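PDB 1VKE: carboxymuconolactone decarboxylase family protein from Thermotoga maritima, which probably acts as an oxidoreductase of the AhpD-like clan, with a possible peroxiredoxin-type role in the defence against oxidants, though its exact reaction is not settled. Local coordinates for residues D54-T57 with K58-G62; I75-H78 with L79-V83; A87-E90 with E91-A95; V115-L118 with E119-R122. All blocks are in the same frame, centred on the assembly; numbering follows the deposited sequence.

Interaction 1: D54-T57 with K58-G62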
ATOM      1  N   ASP E  54       0.939  12.767 -24.945  1.00 10.97           N
ATOM      2  CA  ASP E  54       1.833  11.991 -25.771  1.00 11.37           C
ATOM      3  C   ASP E  54       2.419  10.808 -25.045  1.00 11.89           C
ATOM      4  O   ASP E  54       2.241  10.655 -23.817  1.00 11.94           O
ATOM      5  CB  ASP E  54       2.914  12.838 -26.444  1.00 12.99           C
ATOM      6  CG  ASP E  54       3.970  13.395 -25.516  1.00 21.86           C
ATOM      7  OD1 ASP E  54       4.089  13.052 -24.330  1.00 16.64           O
ATOM      8  OD2 ASP E  54       4.797  14.225 -25.972  1.00 24.59           O
ATOM      9  N   VAL E  55       3.038   9.914 -25.804  1.00 12.98           N
ATOM     10  CA  VAL E  55       3.482   8.678 -25.207  1.00 11.20           C
ATOM     11  C   VAL E  55       4.559   8.907 -24.136  1.00 11.75           C
ATOM     12  O   VAL E  55       4.535   8.270 -23.044  1.00 11.49           O
ATOM     13  CB  VAL E  55       3.885   7.633 -26.246  0.65 13.98           C
ATOM     14  CG1 VAL E  55       5.022   8.128 -27.083  0.65 15.87           C
ATOM     15  CG2 VAL E  55       4.192   6.311 -25.589  0.65 14.33           C
ATOM     16  N   LYS E  56       5.488   9.833 -24.381  1.00 12.90           N
ATOM     17  CA  LYS E  56       6.513  10.073 -23.361  1.00 12.97           C
ATOM     18  C   LYS E  56       5.882  10.490 -22.033  1.00 12.78           C
ATOM     19  O   LYS E  56       6.230   9.963 -20.941  1.00 11.11           O
ATOM     20  CB  LYS E  56       7.511  11.133 -23.819  1.00 12.50           C
ATOM     21  CG  LYS E  56       8.633  11.333 -22.831  1.00 14.41           C
ATOM     22  CD  LYS E  56       9.749  12.193 -23.395  1.00 22.80           C
ATOM     23  CE  LYS E  56       9.386  13.614 -23.506  1.00 28.98           C
ATOM     24  NZ  LYS E  56      10.599  14.371 -23.933  1.00 25.43           N
ATOM     25  N   THR E  57       4.895  11.366 -22.119  1.00 11.95           N
ATOM     26  CA  THR E  57       4.185  11.855 -20.951  1.00 13.40           C
ATOM     27  C   THR E  57       3.484  10.718 -20.234  1.00 11.65           C
ATOM     28  O   THR E  57       3.557  10.615 -18.994  1.00 11.18           O
ATOM     29  CB  THR E  57       3.181  12.906 -21.366  1.00 14.61           C
ATOM     30  OG1 THR E  57       3.874  14.063 -21.898  1.00 15.19           O
ATOM     31  CG2 THR E  57       2.415  13.423 -20.155  1.00 14.98           C
ATOM     32  N   LYS E  58       2.760   9.891 -20.999  1.00 10.49           N
ATOM     33  CA  LYS E  58       2.009   8.779 -20.371  1.00  9.49           C
ATOM     34  C   LYS E  58       2.952   7.760 -19.711  1.00  7.73           C
ATOM     35  O   LYS E  58       2.676   7.254 -18.593  1.00  9.57           O
ATOM     36  CB  LYS E  58       1.055   8.118 -21.367  1.00  9.57           C
ATOM     37  CG  LYS E  58      -0.089   8.992 -21.805  1.00  8.46           C
ATOM     38  CD  LYS E  58      -1.110   8.217 -22.598  1.00  9.44           C
ATOM     39  CE  LYS E  58      -2.260   9.090 -23.066  1.00  9.96           C
ATOM     40  NZ  LYS E  58      -3.467   8.362 -23.576  1.00 10.25           N
ATOM     41  N   GLU E  59       4.072   7.473 -20.365  1.00  7.86           N
ATOM     42  CA  GLU E  59       5.049   6.535 -19.768  1.00  8.66           C
ATOM     43  C   GLU E  59       5.721   7.101 -18.507  1.00 10.91           C
ATOM     44  O   GLU E  59       5.960   6.363 -17.552  1.00 11.39           O
ATOM     45  CB  GLU E  59       6.045   6.067 -20.816  1.00 10.77           C
ATOM     46  CG  GLU E  59       5.391   5.227 -21.911  1.00 11.06           C
ATOM     47  CD  GLU E  59       4.948   3.817 -21.480  1.00 14.88           C
ATOM     48  OE1 GLU E  59       5.281   3.405 -20.354  1.00 14.20           O
ATOM     49  OE2 GLU E  59       4.306   3.103 -22.304  1.00 15.52           O
ATOM     50  N   LEU E  60       5.973   8.402 -18.481  1.00  8.95           N
ATOM     51  CA  LEU E  60       6.443   9.069 -17.275  1.00 11.76           C
ATOM     52  C   LEU E  60       5.392   9.003 -16.158  1.00 10.88           C
ATOM     53  O   LEU E  60       5.714   8.800 -14.995  1.00 10.66           O
ATOM     54  CB  LEU E  60       6.845  10.505 -17.557  1.00 10.27           C
ATOM     55  CG  LEU E  60       8.172  10.634 -18.307  1.00 10.83           C
ATOM     56  CD1 LEU E  60       8.206  12.055 -18.889  1.00 13.42           C
ATOM     57  CD2 LEU E  60       9.379  10.378 -17.411  1.00 14.50           C
ATOM     58  N   MET E  61       4.117   9.136 -16.487  1.00 10.66           N
ATOM     59  CA  MET E  61       3.057   8.913 -15.487  1.00 11.27           C
ATOM     60  C   MET E  61       3.011   7.490 -14.976  1.00 12.53           C
ATOM     61  O   MET E  61       2.835   7.275 -13.776  1.00 11.58           O
ATOM     62  CB  MET E  61       1.687   9.316 -16.059  1.00 12.49           C
ATOM     63  CG  MET E  61       1.581  10.791 -16.345  1.00 15.85           C
ATOM     64  SD  MET E  61       0.055  11.157 -17.274  1.00 16.41           S
ATOM     65  CE  MET E  61       0.167  12.931 -17.172  1.00 21.53           C
ATOM     66  N   GLY E  62       3.173   6.518 -15.871  1.00 10.51           N
ATOM     67  CA  GLY E  62       3.261   5.137 -15.465  1.00 10.58           C
ATOM     68  C   GLY E  62       4.424   4.960 -14.464  1.00  9.70           C
ATOM     69  O   GLY E  62       4.355   4.197 -13.472  1.00 12.32           O
TER
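Lys58 N donates to Asp54 O at 3.0 Å, and this is the first of four successive backbone bonds, each from residue i+4 to residue i, that wind the chain into helix 55-68. Glu59, Leu60 and Met61 repeat the pattern on Val55, Lys56 and Thr57.

One capping bond and one bond between side chains meet at Asp54 OD1. Asp54 occupies the N-cap, and both donors come from one residue: Thr57 N at 2.9 Å, nearly along the C-O axis of the carboxylate, and Thr57 OG1 at 2.6 Å, from the opposite face of the carboxylate plane. Threonine suits this place because its OG1, anti to the carbonyl carbon (chi1 -65°), faces back to the aspartate while CG2 is left for apolar contact. The acid's negative charge also probably interacts well with the positive end of the helix dipole.

The apolar contacts join residues one turn apart. Thr57 CG2 meets Met61 CE at 3.8 Å, the two side chains lying alongside each other, and Lys56 CG lies 4.0 Å from Leu60 CD1 in the same manner. Val55 CG2 comes within 4.0 Å of Glu59 CG, a tentative contact because Val55 has a second conformer.

The polar ends reach beyond this turn. Lys56 NZ pairs with Glu91, and Glu59 joins His78 and Arg81. Leu60 and Met61 pack on Met61 and Leu60 of a second subunit.

Taken together, this is an aspartate-capped helix N-terminus, one of the helix starts in an all-helical AhpD-like fold.

Interaction 2: I75-H78 with L79-V83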
ATOM      1  N   ILE E  75       8.203  -0.460 -12.492  1.00 11.87           N
ATOM      2  CA  ILE E  75       9.177   0.631 -12.632  1.00 10.83           C
ATOM      3  C   ILE E  75      10.117   0.354 -13.815  1.00 11.51           C
ATOM      4  O   ILE E  75      10.379   1.217 -14.694  1.00 10.60           O
ATOM      5  CB  ILE E  75      10.023   0.795 -11.333  1.00 10.29           C
ATOM      6  CG1 ILE E  75       9.128   1.350 -10.224  1.00 12.60           C
ATOM      7  CG2 ILE E  75      11.239   1.752 -11.596  1.00 13.24           C
ATOM      8  CD1 ILE E  75       9.759   1.337  -8.869  1.00 12.19           C
ATOM      9  N   ARG E  76      10.653  -0.862 -13.834  1.00 11.55           N
ATOM     10  CA  ARG E  76      11.551  -1.279 -14.930  1.00 12.05           C
ATOM     11  C   ARG E  76      10.907  -1.159 -16.322  1.00 10.04           C
ATOM     12  O   ARG E  76      11.500  -0.613 -17.253  1.00 12.08           O
ATOM     13  CB  ARG E  76      12.057  -2.699 -14.720  1.00 14.58           C
ATOM     14  CG  ARG E  76      13.095  -2.857 -13.647  1.00 17.61           C
ATOM     15  CD  ARG E  76      13.446  -4.367 -13.382  1.00 22.36           C
ATOM     16  NE  ARG E  76      14.138  -4.551 -12.101  1.00 41.03           N
ATOM     17  CZ  ARG E  76      13.690  -5.267 -11.045  1.00 42.95           C
ATOM     18  NH1 ARG E  76      12.516  -5.897 -11.062  1.00 40.42           N
ATOM     19  NH2 ARG E  76      14.443  -5.349  -9.948  1.00 44.04           N
ATOM     20  N   TYR E  77       9.671  -1.640 -16.443  1.00 10.16           N
ATOM     21  CA  TYR E  77       8.937  -1.610 -17.676  1.00 12.43           C
ATOM     22  C   TYR E  77       8.811  -0.156 -18.138  1.00 10.42           C
ATOM     23  O   TYR E  77       9.129   0.198 -19.271  1.00 11.52           O
ATOM     24  CB  TYR E  77       7.500  -2.215 -17.528  1.00 11.64           C
ATOM     25  CG  TYR E  77       6.716  -2.014 -18.799  1.00 11.08           C
ATOM     26  CD1 TYR E  77       6.835  -2.886 -19.863  1.00 15.83           C
ATOM     27  CD2 TYR E  77       5.810  -0.953 -18.920  1.00 14.45           C
ATOM     28  CE1 TYR E  77       6.150  -2.645 -21.074  1.00 15.69           C
ATOM     29  CE2 TYR E  77       5.134  -0.720 -20.123  1.00 18.85           C
ATOM     30  CZ  TYR E  77       5.305  -1.579 -21.173  1.00 17.00           C
ATOM     31  OH  TYR E  77       4.627  -1.393 -22.364  1.00 18.29           O
ATOM     32  N   HIS E  78       8.325   0.722 -17.260  1.00 11.89           N
ATOM     33  CA  HIS E  78       8.141   2.134 -17.702  1.00 11.57           C
ATOM     34  C   HIS E  78       9.452   2.871 -17.960  1.00 12.82           C
ATOM     35  O   HIS E  78       9.495   3.774 -18.804  1.00 14.50           O
ATOM     36  CB  HIS E  78       7.240   2.862 -16.726  1.00 14.65           C
ATOM     37  CG  HIS E  78       5.846   2.358 -16.781  1.00 10.94           C
ATOM     38  ND1 HIS E  78       5.012   2.558 -17.868  1.00 13.88           N
ATOM     39  CD2 HIS E  78       5.130   1.637 -15.887  1.00 14.97           C
ATOM     40  CE1 HIS E  78       3.862   1.952 -17.637  1.00 14.58           C
ATOM     41  NE2 HIS E  78       3.893   1.415 -16.427  1.00 15.84           N
ATOM     42  N   LEU E  79      10.518   2.512 -17.257  1.00 11.70           N
ATOM     43  CA  LEU E  79      11.825   3.094 -17.560  1.00 12.09           C
ATOM     44  C   LEU E  79      12.229   2.717 -18.962  1.00 11.54           C
ATOM     45  O   LEU E  79      12.740   3.550 -19.729  1.00 11.51           O
ATOM     46  CB  LEU E  79      12.928   2.622 -16.587  1.00 13.78           C
ATOM     47  CG  LEU E  79      13.014   3.373 -15.261  1.00 15.98           C
ATOM     48  CD1 LEU E  79      13.979   2.672 -14.287  1.00 18.12           C
ATOM     49  CD2 LEU E  79      13.413   4.851 -15.467  1.00 16.79           C
ATOM     50  N   VAL E  80      12.077   1.447 -19.330  1.00 12.58           N
ATOM     51  CA  VAL E  80      12.421   1.073 -20.729  1.00 11.75           C
ATOM     52  C   VAL E  80      11.647   1.954 -21.724  1.00 11.29           C
ATOM     53  O   VAL E  80      12.205   2.494 -22.682  1.00 11.89           O
ATOM     54  CB  VAL E  80      12.166  -0.433 -21.006  1.00 12.67           C
ATOM     55  CG1 VAL E  80      12.371  -0.789 -22.443  1.00 14.97           C
ATOM     56  CG2 VAL E  80      13.053  -1.267 -20.116  1.00 12.65           C
ATOM     57  N   ARG E  81      10.333   2.064 -21.502  1.00 10.42           N
ATOM     58  CA  ARG E  81       9.495   2.793 -22.453  1.00 10.88           C
ATOM     59  C   ARG E  81       9.884   4.268 -22.465  1.00 10.30           C
ATOM     60  O   ARG E  81       9.917   4.906 -23.539  1.00 10.87           O
ATOM     61  CB  ARG E  81       8.039   2.683 -22.012  0.50 11.73           C
ATOM     62  CG  ARG E  81       7.456   1.309 -22.149  0.50 12.19           C
ATOM     63  CD  ARG E  81       7.218   0.916 -23.594  0.50  9.31           C
ATOM     64  NE  ARG E  81       6.322   1.902 -24.232  0.50 11.70           N
ATOM     65  CZ  ARG E  81       6.645   2.699 -25.256  0.50 14.93           C
ATOM     66  NH1 ARG E  81       7.828   2.619 -25.842  0.50 14.76           N
ATOM     67  NH2 ARG E  81       5.745   3.557 -25.715  0.50 15.38           N
ATOM     68  N   CYS E  82      10.173   4.848 -21.287  1.00 11.02           N
ATOM     69  CA  CYS E  82      10.599   6.273 -21.238  1.00 10.83           C
ATOM     70  C   CYS E  82      11.887   6.484 -22.064  1.00 11.05           C
ATOM     71  O   CYS E  82      12.021   7.433 -22.843  1.00 12.10           O
ATOM     72  CB  CYS E  82      10.863   6.730 -19.823  1.00 12.31           C
ATOM     73  SG  CYS E  82       9.320   6.957 -18.840  1.00 14.05           S
ATOM     74  N   VAL E  83      12.839   5.608 -21.863  1.00 12.23           N
ATOM     75  CA  VAL E  83      14.093   5.681 -22.651  1.00 10.94           C
ATOM     76  C   VAL E  83      13.839   5.535 -24.153  1.00 12.07           C
ATOM     77  O   VAL E  83      14.328   6.341 -24.990  1.00 11.53           O
ATOM     78  CB  VAL E  83      15.112   4.618 -22.147  1.00 11.39           C
ATOM     79  CG1 VAL E  83      16.300   4.447 -23.082  1.00 16.18           C
ATOM     80  CG2 VAL E  83      15.578   4.997 -20.738  1.00 13.64           C
TER
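Tyr77 and Arg81, one helical turn apart, lie alongside each other on the less buried side of helix 72-84. In one of the two conformers of Arg81, CG sits over the tyrosine ring in a CH-pi contact, 4.1 Å from its centroid and 28° off the normal, so the contact may be partial. Bends at chi2 and chi3 carry the guanidinium onward past Tyr77 OH, its plane 64° from that of the ring, and its strongest partner is Glu85.

The opposite character appears on the buried side. Leu79 CD1 packs on Ile75 CG2 at 3.9 Å, both side chains running the same way. Cys82 N bonds to His78 O at 2.8 Å.

His78 is buried too, with Tyr77 CD2 3.7 Å above the centre of its ring. With an alanine in place of Tyr77, the aliphatic chain of Arg81 would probably be freer to turn, and His78 would lose the ring atom over its face.

His78 NE2 bonds an unidentified ligand, probably from the crystallisation liquor, though it may mark a pocket. His78 follows the Cys71-Cys74 disulfide by four residues, and its ND1 bond to Glu59, which helps fix the imidazole's orientation, is consistent with an AhpD-like redox pocket.

Interaction 3: A87-E90 with E91-A95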
ATOM      1  N   ALA E  87      12.980  10.102 -23.493  1.00 11.69           N
ATOM      2  CA  ALA E  87      13.067  10.871 -22.257  1.00 10.77           C
ATOM      3  C   ALA E  87      14.516  11.021 -21.828  1.00 10.88           C
ATOM      4  O   ALA E  87      15.285  10.074 -21.970  1.00 12.86           O
ATOM      5  CB  ALA E  87      12.269  10.233 -21.139  1.00 14.25           C
ATOM      6  N   SER E  88      14.864  12.192 -21.302  1.00 11.90           N
ATOM      7  CA  SER E  88      16.215  12.437 -20.746  1.00 11.67           C
ATOM      8  C   SER E  88      16.306  12.001 -19.307  1.00 12.21           C
ATOM      9  O   SER E  88      15.290  11.888 -18.614  1.00 10.61           O
ATOM     10  CB  SER E  88      16.559  13.918 -20.827  1.00 12.52           C
ATOM     11  OG  SER E  88      15.772  14.674 -19.918  1.00 12.23           O
ATOM     12  N   ASP E  89      17.531  11.775 -18.815  1.00 12.17           N
ATOM     13  CA  ASP E  89      17.717  11.471 -17.377  1.00  9.90           C
ATOM     14  C   ASP E  89      17.146  12.579 -16.498  1.00 11.18           C
ATOM     15  O   ASP E  89      16.511  12.250 -15.482  1.00 10.59           O
ATOM     16  CB  ASP E  89      19.182  11.240 -16.996  1.00 11.52           C
ATOM     17  CG  ASP E  89      19.728   9.904 -17.515  1.00 19.31           C
ATOM     18  OD1 ASP E  89      18.958   9.104 -18.100  1.00 15.05           O
ATOM     19  OD2 ASP E  89      20.924   9.551 -17.339  1.00 22.70           O
ATOM     20  N   GLU E  90      17.326  13.839 -16.913  1.00 12.94           N
ATOM     21  CA  GLU E  90      16.751  14.958 -16.170  1.00 13.51           C
ATOM     22  C   GLU E  90      15.204  14.869 -16.036  1.00 12.08           C
ATOM     23  O   GLU E  90      14.646  15.105 -14.961  1.00 14.43           O
ATOM     24  CB  GLU E  90      17.166  16.308 -16.759  1.00 15.18           C
ATOM     25  CG  GLU E  90      16.783  17.463 -15.845  1.00 26.50           C
ATOM     26  CD  GLU E  90      17.527  18.769 -16.165  1.00 43.69           C
ATOM     27  OE1 GLU E  90      18.422  18.770 -17.055  1.00 44.66           O
ATOM     28  OE2 GLU E  90      17.202  19.807 -15.523  1.00 48.65           O
ATOM     29  N   GLU E  91      14.529  14.548 -17.144  1.00 11.49           N
ATOM     30  CA  GLU E  91      13.078  14.414 -17.132  1.00 12.27           C
ATOM     31  C   GLU E  91      12.677  13.268 -16.217  1.00 12.25           C
ATOM     32  O   GLU E  91      11.796  13.413 -15.357  1.00 11.75           O
ATOM     33  CB  GLU E  91      12.537  14.152 -18.554  1.00 12.25           C
ATOM     34  CG  GLU E  91      12.605  15.367 -19.482  1.00 13.61           C
ATOM     35  CD  GLU E  91      12.213  15.048 -20.920  1.00 17.90           C
ATOM     36  OE1 GLU E  91      12.668  14.010 -21.469  1.00 13.03           O
ATOM     37  OE2 GLU E  91      11.501  15.868 -21.529  1.00 24.42           O
ATOM     38  N   ILE E  92      13.352  12.133 -16.361  1.00 10.58           N
ATOM     39  CA  ILE E  92      13.089  10.981 -15.485  1.00  9.50           C
ATOM     40  C   ILE E  92      13.322  11.311 -14.007  1.00 10.39           C
ATOM     41  O   ILE E  92      12.475  10.976 -13.171  1.00 10.71           O
ATOM     42  CB  ILE E  92      13.940   9.765 -15.936  1.00 10.63           C
ATOM     43  CG1 ILE E  92      13.430   9.293 -17.295  1.00 11.32           C
ATOM     44  CG2 ILE E  92      13.891   8.649 -14.900  1.00 13.80           C
ATOM     45  CD1 ILE E  92      14.393   8.315 -18.013  1.00 11.50           C
ATOM     46  N   PHE E  93      14.409  12.010 -13.690  1.00 10.89           N
ATOM     47  CA  PHE E  93      14.683  12.355 -12.285  1.00 11.38           C
ATOM     48  C   PHE E  93      13.668  13.344 -11.725  1.00 11.76           C
ATOM     49  O   PHE E  93      13.267  13.205 -10.577  1.00 12.19           O
ATOM     50  CB  PHE E  93      16.102  12.883 -12.071  1.00 14.11           C
ATOM     51  CG  PHE E  93      17.209  11.924 -12.440  1.00 17.20           C
ATOM     52  CD1 PHE E  93      17.091  10.572 -12.300  1.00 24.13           C
ATOM     53  CD2 PHE E  93      18.414  12.429 -12.903  1.00 32.40           C
ATOM     54  CE1 PHE E  93      18.147   9.725 -12.651  1.00 23.12           C
ATOM     55  CE2 PHE E  93      19.472  11.582 -13.241  1.00 33.57           C
ATOM     56  CZ  PHE E  93      19.325  10.227 -13.105  1.00 29.43           C
ATOM     57  N   GLU E  94      13.179  14.271 -12.544  1.00 12.99           N
ATOM     58  CA  GLU E  94      12.138  15.213 -12.069  1.00 11.75           C
ATOM     59  C   GLU E  94      10.855  14.493 -11.743  1.00 13.86           C
ATOM     60  O   GLU E  94      10.178  14.823 -10.760  1.00 13.71           O
ATOM     61  CB  GLU E  94      11.881  16.330 -13.080  1.00 10.99           C
ATOM     62  CG  GLU E  94      13.030  17.330 -13.183  1.00 13.26           C
ATOM     63  CD  GLU E  94      12.779  18.490 -14.139  1.00 16.39           C
ATOM     64  OE1 GLU E  94      11.604  18.810 -14.409  1.00 16.06           O
ATOM     65  OE2 GLU E  94      13.787  19.073 -14.632  1.00 15.45           O
ATOM     66  N   ALA E  95      10.525  13.474 -12.535  1.00 12.13           N
ATOM     67  CA  ALA E  95       9.381  12.619 -12.225  1.00 12.56           C
ATOM     68  C   ALA E  95       9.597  11.772 -10.991  1.00 11.53           C
ATOM     69  O   ALA E  95       8.693  11.645 -10.151  1.00 11.40           O
ATOM     70  CB  ALA E  95       9.073  11.735 -13.418  1.00 12.40           C
TER
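The first torsions of Ser88 and Glu91 bring their side chains together: Ser88 OG stands between its own backbone N and carbonyl carbon (chi1 70°), while Glu91 CG lies beside its backbone N (chi1 -72°) and the chain beyond runs extended. The result is a capping box at the start of helix 89-103. Glu91 N donates to Ser88 OG at 3.0 Å, and in return Ser88 N donates to Glu91 OE1 at 2.9 Å, meeting the carboxylate on its anti side. Serine suits the N-cap because a short hydroxyl can reach a backbone N-H of the first turn, and glutamate is long enough to come back to the N-cap's own N-H.

Beside the box, Ala87 CB touches Ile92 CG1 at 4.1 Å, a small methyl meeting a long branched chain on the buried side. Ile92 N closes the first turn by bonding to Ser88 O at 3.0 Å.

Phe93 wraps back over the preceding turn. Asp89 O lies 3.1 Å above one face of its ring, offset toward the rim, and Asp89 CB approaches Phe93 CE2 at 3.8 Å. The ring also packs on Leu118 and on Thr34 of a third subunit. Replacing Phe93 with an alanine would probably open a gap beside Leu118 and that Thr34 and strip the ring from over Asp89 O, though the backbone bond to this oxygen would remain.

The backbone N-H groups of Lys52 and Leu53 and the Lys58 ammonium, all of a second subunit, bind the Glu94 carboxylate. That company probably eases the nearness of a like charge, for Glu90 OE2 stands 3.6 Å from Glu94 OE2, their carboxylate planes 67° apart.

Interaction 4: V115-L118 with E119-R122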
ATOM      1  N   VAL E 115      17.411   3.846 -10.485  1.00 11.60           N
ATOM      2  CA  VAL E 115      18.574   4.575 -11.001  1.00 12.18           C
ATOM      3  C   VAL E 115      19.598   3.603 -11.546  1.00 15.19           C
ATOM      4  O   VAL E 115      20.161   3.834 -12.633  1.00 15.89           O
ATOM      5  CB  VAL E 115      19.150   5.535  -9.941  1.00 13.15           C
ATOM      6  CG1 VAL E 115      20.519   6.058 -10.390  1.00 23.08           C
ATOM      7  CG2 VAL E 115      18.175   6.708  -9.786  1.00 18.86           C
ATOM      8  N   GLY E 116      19.772   2.492 -10.871  1.00 15.55           N
ATOM      9  CA  GLY E 116      20.664   1.426 -11.325  1.00 17.77           C
ATOM     10  C   GLY E 116      20.273   0.831 -12.665  1.00 17.99           C
ATOM     11  O   GLY E 116      21.112   0.631 -13.566  1.00 17.19           O
ATOM     12  N   PHE E 117      18.978   0.600 -12.822  1.00 14.21           N
ATOM     13  CA  PHE E 117      18.451   0.077 -14.044  1.00 13.11           C
ATOM     14  C   PHE E 117      18.574   1.080 -15.171  1.00 13.04           C
ATOM     15  O   PHE E 117      18.963   0.721 -16.278  1.00 13.85           O
ATOM     16  CB  PHE E 117      17.006  -0.323 -13.859  1.00 15.97           C
ATOM     17  CG  PHE E 117      16.466  -1.113 -14.989  1.00 15.83           C
ATOM     18  CD1 PHE E 117      17.006  -2.352 -15.311  1.00 25.14           C
ATOM     19  CD2 PHE E 117      15.448  -0.621 -15.765  1.00 17.03           C
ATOM     20  CE1 PHE E 117      16.514  -3.090 -16.386  1.00 28.91           C
ATOM     21  CE2 PHE E 117      14.936  -1.361 -16.832  1.00 22.40           C
ATOM     22  CZ  PHE E 117      15.465  -2.591 -17.139  1.00 23.74           C
ATOM     23  N   LEU E 118      18.279   2.342 -14.892  1.00 11.94           N
ATOM     24  CA  LEU E 118      18.445   3.393 -15.903  1.00 11.56           C
ATOM     25  C   LEU E 118      19.905   3.436 -16.377  1.00 12.52           C
ATOM     26  O   LEU E 118      20.182   3.557 -17.583  1.00 12.43           O
ATOM     27  CB  LEU E 118      18.022   4.726 -15.342  1.00 12.33           C
ATOM     28  CG  LEU E 118      18.161   5.950 -16.245  1.00 11.96           C
ATOM     29  CD1 LEU E 118      17.352   5.781 -17.507  1.00 14.99           C
ATOM     30  CD2 LEU E 118      17.762   7.207 -15.509  1.00 16.76           C
ATOM     31  N   GLU E 119      20.835   3.288 -15.442  1.00 10.34           N
ATOM     32  CA  GLU E 119      22.274   3.277 -15.822  1.00 11.10           C
ATOM     33  C   GLU E 119      22.575   2.130 -16.757  1.00 12.22           C
ATOM     34  O   GLU E 119      23.350   2.309 -17.744  1.00 12.87           O
ATOM     35  CB  GLU E 119      23.148   3.288 -14.584  1.00 13.19           C
ATOM     36  CG  GLU E 119      23.142   4.692 -14.016  1.00 17.57           C
ATOM     37  CD  GLU E 119      23.835   4.840 -12.675  1.00 29.17           C
ATOM     38  OE1 GLU E 119      24.343   3.834 -12.143  1.00 33.95           O
ATOM     39  OE2 GLU E 119      23.852   5.993 -12.163  1.00 27.72           O
ATOM     40  N   GLU E 120      21.989   0.964 -16.493  1.00 13.30           N
ATOM     41  CA  GLU E 120      22.154  -0.190 -17.381  1.00 13.35           C
ATOM     42  C   GLU E 120      21.620   0.100 -18.791  1.00 12.25           C
ATOM     43  O   GLU E 120      22.286  -0.219 -19.798  1.00 13.84           O
ATOM     44  CB  GLU E 120      21.443  -1.415 -16.798  1.00 14.60           C
ATOM     45  CG  GLU E 120      21.692  -2.702 -17.562  1.00 26.59           C
ATOM     46  CD  GLU E 120      20.942  -3.897 -16.956  1.00 29.83           C
ATOM     47  OE1 GLU E 120      20.532  -3.812 -15.752  1.00 39.00           O
ATOM     48  OE2 GLU E 120      20.765  -4.906 -17.692  1.00 44.03           O
ATOM     49  N   LEU E 121      20.445   0.731 -18.874  1.00 11.27           N
ATOM     50  CA  LEU E 121      19.868   1.092 -20.172  1.00  9.08           C
ATOM     51  C   LEU E 121      20.760   2.107 -20.919  1.00  9.87           C
ATOM     52  O   LEU E 121      20.944   1.997 -22.119  1.00 10.64           O
ATOM     53  CB  LEU E 121      18.469   1.695 -20.003  1.00 11.84           C
ATOM     54  CG  LEU E 121      17.446   0.734 -19.380  1.00 12.94           C
ATOM     55  CD1 LEU E 121      16.134   1.444 -19.130  1.00 12.10           C
ATOM     56  CD2 LEU E 121      17.245  -0.483 -20.247  1.00 13.84           C
ATOM     57  N   ARG E 122      21.271   3.096 -20.204  1.00 10.61           N
ATOM     58  CA  ARG E 122      22.168   4.110 -20.829  1.00  8.27           C
ATOM     59  C   ARG E 122      23.460   3.474 -21.342  1.00  8.45           C
ATOM     60  O   ARG E 122      23.977   3.881 -22.387  1.00  9.08           O
ATOM     61  CB  ARG E 122      22.465   5.282 -19.894  1.00 10.06           C
ATOM     62  CG  ARG E 122      21.229   6.166 -19.576  1.00 11.27           C
ATOM     63  CD  ARG E 122      20.504   6.695 -20.790  1.00 13.44           C
ATOM     64  NE  ARG E 122      19.418   7.587 -20.386  1.00  9.36           N
ATOM     65  CZ  ARG E 122      18.418   7.972 -21.166  1.00 15.09           C
ATOM     66  NH1 ARG E 122      18.341   7.571 -22.417  1.00 12.62           N
ATOM     67  NH2 ARG E 122      17.491   8.772 -20.658  1.00 12.01           N
TER
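From Val115 to Arg122 the backbone is unbroken alpha helix, part of helix 108-127, and four bonds of the i to i+4 kind hold its turns: Glu119 N on Val115 O at 2.9 Å, then Glu120 on Gly116, Leu121 on Phe117, and Arg122 N on Leu118 O, also at 2.9 Å.

Upon this scaffold Phe117 and Leu121 form the apolar pair. With the phenylalanine's CG anti to the backbone N (chi1 -169°), its ring lies beside the next turn, where Leu121 CG stands over one face, toward the rim, and Leu121 CD1 reaches Phe117 CE2 at 3.8 Å. Both residues are buried, and Tyr15 of helix 15-28 packs on each. Glu120 OE1 approaches the same ring at Phe117 CD1, 3.8 Å away, with the carboxylate plane 78° from the ring plane; that oxygen is bonded to Glu14 N.

Leu118 and Arg122 run side by side, Leu118 CD1 lying 4.0 Å from Arg122 NE. On the more exposed side, Val115 CG1 meets Glu119 OE2 at 3.8 Å, and Gly116 adds no side chain.

Arg122 is suited to its place by length: its aliphatic part runs beside Leu118, and its guanidinium reaches Asp89, Glu125 and the carbonyl of Ala87. The chemistry is therefore that of an amphipathic helix, apolar at Phe117, Leu118 and Leu121 where it faces helices 15-28, 72-84 and 89-103, with a salt bridge to Asp89 and an arginine whose positive charge is probably well balanced by two acids.

Overall arrangement
The four contacts come in series along the chain, each on, or at the start of, its own helix: 55-68, 72-84, 89-103 and 108-127. Interaction 2 is the most central, about 3 Å from the chain's centre, and its own centre lies 10 to 11 Å from those of the other three, all of which it touches. Interactions 1 and 3 also meet, as do 3 and 4, with centres about 12 Å apart in each case. By contrast, interactions 1 and 4 stand about 18 Å apart between centres and do not touch. Two helix starts, in interactions 1 and 3, also face a second subunit, so the same helical bundle that surrounds the histidine-bearing helix 72-84 contributes to the six-chain assembly.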